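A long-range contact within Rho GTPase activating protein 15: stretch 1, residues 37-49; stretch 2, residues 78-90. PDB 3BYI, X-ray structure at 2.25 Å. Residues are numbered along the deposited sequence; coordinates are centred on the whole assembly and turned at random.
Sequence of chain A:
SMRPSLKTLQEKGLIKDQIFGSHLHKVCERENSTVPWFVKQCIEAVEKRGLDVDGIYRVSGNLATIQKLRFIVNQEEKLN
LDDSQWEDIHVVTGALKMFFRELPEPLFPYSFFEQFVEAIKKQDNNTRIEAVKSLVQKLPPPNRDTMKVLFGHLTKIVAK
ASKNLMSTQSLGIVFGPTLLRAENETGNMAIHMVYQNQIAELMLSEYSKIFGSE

Stretch 1 (37-49) WFVKQCIEAVEKR
Stretch 2, residues 78-90: KLNLDDSQWEDIH

The first stretch is helical, and residues 78-90 lie along one side of it as a mostly irregular chain. Backbone bonds run from each N to the O four residues back, from Gln41 N to Trp37 O (2.9 Å) through Arg49 N to Ala45 O (3.0 Å). The second stretch is extended at Leu79 (phi/psi -106/130) and Asn80 (-124/106). A type I turn from Asn80 to Asp83 follows, closed by Asp83 N to Asn80 O at 3.0 Å. Asn80 OD1 also accepts from Asp82 N at 2.7 Å. A 3-10 segment covers 84-85. Asp88 caps the next helix: Asp88 OD1 accepts from His90 N at 3.1 Å.

The two stretches run in the same general direction. Ala45 CA lies 6.6 Å from Leu81 CA, and Val46 CA lies 6.6 Å from Ile89 CA. The contact buries 613 Å², both sides summed.

The apolar part is built from Leu79, Leu81 and Ile89, all with CA-to-CB toward the helix. Leu79 (chi1 t, chi2 p) brings CD2 to 3.8 Å from Phe38 CE1, at the edge of that ring. Phe38 is t at chi1; its CA-to-CB points sideways, but the ring end comes nearer. Leu81 (m, t) sets CD1 3.8 Å from Ala45 CB and 4.4 Å from Cys42 SG. The small side chain of Ala45 accompanies a close backbone approach here. Ile89 (t, p) places CD1 3.8 Å from Val46 CG2 and 4.1 Å from Ala45 CB. Val46 is t. These branched aliphatic groups suit a surface where Ala45, Val46 and Cys42 are buried.

Gln41 and Arg49 donate to loop carbonyls; Lys48 pairs with the Asp82 carboxylate. Gln41 (chi1 -96°, chi2 t, chi3 -70°) has its CA-to-CB bond toward the loop. Gln41 NE2 donates to Leu79 O at 3.2 Å and to water 1 at 2.9 Å. Water 1 also accepts from Leu81 N at 3.0 Å, so water 1 is the acceptor for both Gln41 NE2 and Leu81 N, while Leu79 O is satisfied directly by Gln41 NE2.

Lys48 is fully extended, t at all four chi angles. This reach brings Lys48 NZ to Asp82 OD1 at 2.8 Å in a salt bridge, with a weak hydrogen bond from Lys48 NZ to Asp82 OD2 at 3.1 Å. Asp82 is m; its CA-to-CB points sideways, but the carboxylate comes nearer.

Arg49 has phi/psi -139/24 and chi angles p, t, t and 90°. Its long side chain carries the guanidinium to the loop carbonyls. Arg49 NH2 donates to Trp86 O at 3.0 Å, and Arg49 NH1 adds a weak bond to Trp86 O at 3.3 Å. Arg49 NH2 also lies 2.8 Å from Leu81 O, and Arg49 NH1 lies 3.1 Å from Glu87 O. Arg49 NE donates to water 2 at 2.8 Å. Water 2 donates to Asp82 OD1 at 3.0 Å and weakly to Leu81 O at 3.4 Å. Ile89 CD1 sits over one guanidinium face, 3.9 Å from Arg49 CZ. Trp86 O and Glu87 O lie at the edge, near the guanidinium plane.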

# COMPACT_ATOMS: atom_id res chain seq x y z
N TRP A 37 10.76 5.55 1.95
CA TRP A 37 10.55 6.99 2.00
C TRP A 37 9.34 7.46 1.21
O TRP A 37 8.64 8.35 1.65
CB TRP A 37 11.79 7.75 1.50
CG TRP A 37 12.79 7.81 2.54
CD1 TRP A 37 13.96 7.12 2.59
CD2 TRP A 37 12.69 8.54 3.75
NE1 TRP A 37 14.61 7.39 3.76
CE2 TRP A 37 13.85 8.27 4.49
CE3 TRP A 37 11.73 9.41 4.27
CZ2 TRP A 37 14.11 8.87 5.72
CZ3 TRP A 37 11.96 9.98 5.49
CH2 TRP A 37 13.14 9.71 6.22
N PHE A 38 9.11 6.89 0.02
CA PHE A 38 8.00 7.35 -0.81
C PHE A 38 6.65 7.08 -0.14
O PHE A 38 5.73 7.88 -0.25
CB PHE A 38 8.02 6.71 -2.20
CG PHE A 38 6.85 7.16 -3.08
CD1 PHE A 38 6.76 8.48 -3.52
CD2 PHE A 38 5.86 6.27 -3.47
CE1 PHE A 38 5.72 8.88 -4.38
CE2 PHE A 38 4.83 6.68 -4.27
CZ PHE A 38 4.77 7.98 -4.74
N VAL A 39 6.56 5.93 0.55
CA VAL A 39 5.38 5.59 1.30
C VAL A 39 5.13 6.60 2.45
O VAL A 39 4.01 7.03 2.69
CB VAL A 39 5.46 4.12 1.85
CG1 VAL A 39 4.31 3.83 2.86
CG2 VAL A 39 5.48 3.10 0.68
N LYS A 40 6.19 6.98 3.15
CA LYS A 40 6.04 7.92 4.24
C LYS A 40 5.73 9.34 3.72
O LYS A 40 4.99 10.09 4.35
CB LYS A 40 7.26 7.87 5.14
CG LYS A 40 7.43 6.54 5.86
CD LYS A 40 8.58 6.57 6.92
CE LYS A 40 9.94 6.69 6.32
NZ LYS A 40 11.04 6.55 7.36
N GLN A 41 6.30 9.71 2.58
CA GLN A 41 5.98 11.00 1.96
C GLN A 41 4.51 11.12 1.57
O GLN A 41 3.92 12.18 1.71
CB GLN A 41 6.74 11.20 0.67
CG GLN A 41 7.96 11.96 0.82
CD GLN A 41 8.45 12.48 -0.49
OE1 GLN A 41 8.91 11.71 -1.33
NE2 GLN A 41 8.36 13.80 -0.68
N CYS A 42 3.99 10.06 0.96
CA CYS A 42 2.61 10.05 0.51
C CYS A 42 1.66 10.12 1.67
O CYS A 42 0.75 10.93 1.68
CB CYS A 42 2.33 8.79 -0.33
SG CYS A 42 3.00 8.92 -2.02
N ILE A 43 1.90 9.27 2.66
CA ILE A 43 1.18 9.28 3.93
C ILE A 43 1.18 10.67 4.55
O ILE A 43 0.10 11.16 4.95
CB ILE A 43 1.77 8.23 4.95
CG1 ILE A 43 1.29 6.83 4.53
CG2 ILE A 43 1.41 8.64 6.39
CD1 ILE A 43 1.88 5.70 5.27
N GLU A 44 2.33 11.33 4.61
CA GLU A 44 2.40 12.64 5.22
C GLU A 44 1.51 13.66 4.49
O GLU A 44 0.83 14.46 5.11
CB GLU A 44 3.85 13.15 5.23
CG GLU A 44 4.00 14.56 5.84
CD GLU A 44 5.23 15.29 5.31
OE1 GLU A 44 5.74 14.94 4.21
OE2 GLU A 44 5.67 16.22 6.01
N ALA A 45 1.57 13.66 3.16
CA ALA A 45 0.75 14.56 2.34
C ALA A 45 -0.76 14.28 2.50
O ALA A 45 -1.55 15.19 2.54
CB ALA A 45 1.16 14.47 0.88
N VAL A 46 -1.12 13.01 2.65
CA VAL A 46 -2.52 12.66 2.84
C VAL A 46 -3.01 13.09 4.23
O VAL A 46 -4.10 13.67 4.37
CB VAL A 46 -2.80 11.13 2.51
CG1 VAL A 46 -4.27 10.69 2.83
CG2 VAL A 46 -2.50 10.85 1.02
N GLU A 47 -2.19 12.87 5.25
CA GLU A 47 -2.49 13.37 6.59
C GLU A 47 -2.57 14.90 6.66
O GLU A 47 -3.40 15.44 7.36
CB GLU A 47 -1.50 12.79 7.59
CG GLU A 47 -1.68 11.26 7.67
CD GLU A 47 -0.99 10.61 8.83
OE1 GLU A 47 -0.42 11.33 9.66
OE2 GLU A 47 -1.04 9.36 8.91
N LYS A 48 -1.72 15.59 5.92
CA LYS A 48 -1.68 17.04 5.94
C LYS A 48 -2.91 17.64 5.28
O LYS A 48 -3.49 18.59 5.80
CB LYS A 48 -0.46 17.55 5.18
CG LYS A 48 -0.37 19.08 5.06
CD LYS A 48 0.94 19.50 4.45
CE LYS A 48 1.06 21.02 4.36
NZ LYS A 48 2.44 21.37 3.85
N ARG A 49 -3.29 17.12 4.11
CA ARG A 49 -4.35 17.74 3.33
C ARG A 49 -5.34 16.76 2.67
O ARG A 49 -6.01 17.11 1.69
CB ARG A 49 -3.74 18.62 2.25
CG ARG A 49 -2.72 17.94 1.39
CD ARG A 49 -1.97 18.95 0.52
NE ARG A 49 -1.00 18.26 -0.30
CZ ARG A 49 -1.22 17.77 -1.52
NH1 ARG A 49 -2.37 17.95 -2.16
NH2 ARG A 49 -0.23 17.13 -2.13
N LYS A 78 14.37 14.99 -6.45
CA LYS A 78 13.76 15.48 -5.21
C LYS A 78 12.26 15.66 -5.43
O LYS A 78 11.82 16.24 -6.41
CB LYS A 78 14.47 16.74 -4.68
CG LYS A 78 14.55 17.93 -5.58
CD LYS A 78 15.32 19.04 -4.87
CE LYS A 78 14.98 20.43 -5.40
NZ LYS A 78 16.11 21.03 -6.16
N LEU A 79 11.47 15.06 -4.56
CA LEU A 79 10.02 15.18 -4.63
C LEU A 79 9.57 16.12 -3.51
O LEU A 79 9.95 15.95 -2.35
CB LEU A 79 9.36 13.81 -4.53
CG LEU A 79 7.84 13.78 -4.70
CD1 LEU A 79 7.46 14.32 -6.08
CD2 LEU A 79 7.34 12.36 -4.49
N ASN A 80 8.76 17.12 -3.86
CA ASN A 80 8.06 17.96 -2.90
C ASN A 80 6.55 17.92 -3.17
O ASN A 80 6.06 18.53 -4.12
CB ASN A 80 8.57 19.43 -3.02
CG ASN A 80 7.93 20.37 -2.00
OD1 ASN A 80 6.83 20.13 -1.53
ND2 ASN A 80 8.62 21.44 -1.66
N LEU A 81 5.81 17.21 -2.33
CA LEU A 81 4.37 17.05 -2.54
C LEU A 81 3.55 18.31 -2.23
O LEU A 81 2.32 18.34 -2.46
CB LEU A 81 3.88 15.80 -1.78
CG LEU A 81 4.39 14.45 -2.33
CD1 LEU A 81 3.79 13.23 -1.54
CD2 LEU A 81 4.07 14.30 -3.80
N ASP A 82 4.21 19.37 -1.76
CA ASP A 82 3.54 20.68 -1.64
C ASP A 82 3.58 21.49 -2.94
O ASP A 82 2.95 22.52 -3.04
CB ASP A 82 4.11 21.51 -0.49
CG ASP A 82 3.74 20.95 0.87
OD1 ASP A 82 2.55 20.64 1.11
OD2 ASP A 82 4.64 20.84 1.71
N ASP A 83 4.30 21.01 -3.95
CA ASP A 83 4.28 21.67 -5.25
C ASP A 83 2.91 21.61 -5.88
O ASP A 83 2.20 20.63 -5.76
CB ASP A 83 5.30 21.06 -6.20
CG ASP A 83 6.71 21.45 -5.87
OD1 ASP A 83 6.94 22.26 -4.94
OD2 ASP A 83 7.60 20.94 -6.56
N SER A 84 2.56 22.66 -6.59
CA SER A 84 1.23 22.83 -7.15
C SER A 84 0.87 21.70 -8.12
O SER A 84 -0.31 21.37 -8.26
CB SER A 84 1.10 24.21 -7.84
OG SER A 84 2.01 24.33 -8.90
N GLN A 85 1.88 21.11 -8.75
CA GLN A 85 1.70 19.97 -9.64
C GLN A 85 0.99 18.81 -8.95
O GLN A 85 0.25 18.07 -9.60
CB GLN A 85 3.05 19.51 -10.19
CG GLN A 85 2.98 18.42 -11.25
CD GLN A 85 4.35 18.11 -11.86
OE1 GLN A 85 5.39 18.61 -11.39
NE2 GLN A 85 4.36 17.25 -12.89
N TRP A 86 1.20 18.66 -7.64
CA TRP A 86 0.60 17.55 -6.86
C TRP A 86 -0.58 17.99 -5.99
O TRP A 86 -0.92 17.32 -5.02
CB TRP A 86 1.68 16.88 -6.01
CG TRP A 86 2.97 16.75 -6.74
CD1 TRP A 86 4.16 17.36 -6.43
CD2 TRP A 86 3.17 16.06 -7.97
NE1 TRP A 86 5.10 17.05 -7.38
CE2 TRP A 86 4.52 16.26 -8.33
CE3 TRP A 86 2.35 15.29 -8.81
CZ2 TRP A 86 5.06 15.71 -9.49
CZ3 TRP A 86 2.89 14.75 -9.96
CH2 TRP A 86 4.22 14.96 -10.29
N GLU A 87 -1.24 19.10 -6.37
CA GLU A 87 -2.29 19.70 -5.55
C GLU A 87 -3.54 18.84 -5.38
O GLU A 87 -4.23 18.94 -4.38
CB GLU A 87 -2.70 21.07 -6.10
CG GLU A 87 -3.37 21.04 -7.48
N ASP A 88 -3.82 17.97 -6.34
CA ASP A 88 -4.91 17.01 -6.21
C ASP A 88 -4.39 15.82 -5.39
O ASP A 88 -3.54 15.08 -5.85
CB ASP A 88 -5.39 16.61 -7.63
CG ASP A 88 -6.49 15.56 -7.63
OD1 ASP A 88 -7.01 15.22 -6.57
OD2 ASP A 88 -6.81 15.06 -8.72
N ILE A 89 -4.85 15.71 -4.14
CA ILE A 89 -4.37 14.64 -3.23
C ILE A 89 -4.72 13.24 -3.74
O ILE A 89 -4.18 12.25 -3.25
CB ILE A 89 -4.90 14.83 -1.79
CG1 ILE A 89 -4.14 13.95 -0.80
CG2 ILE A 89 -6.45 14.61 -1.72
CD1 ILE A 89 -2.67 14.26 -0.67
N HIS A 90 -5.64 13.15 -4.69
CA HIS A 90 -5.96 11.86 -5.28
C HIS A 90 -4.85 11.32 -6.21
O HIS A 90 -4.76 10.13 -6.45
CB HIS A 90 -7.28 11.93 -6.03
CG HIS A 90 -8.45 12.31 -5.17
ND1 HIS A 90 -8.80 11.59 -4.05
CD2 HIS A 90 -9.33 13.33 -5.27
CE1 HIS A 90 -9.88 12.14 -3.51
NE2 HIS A 90 -10.22 13.19 -4.23
O HOH W 1 6.73 16.05 0.24
O HOH W 2 1.53 17.88 0.86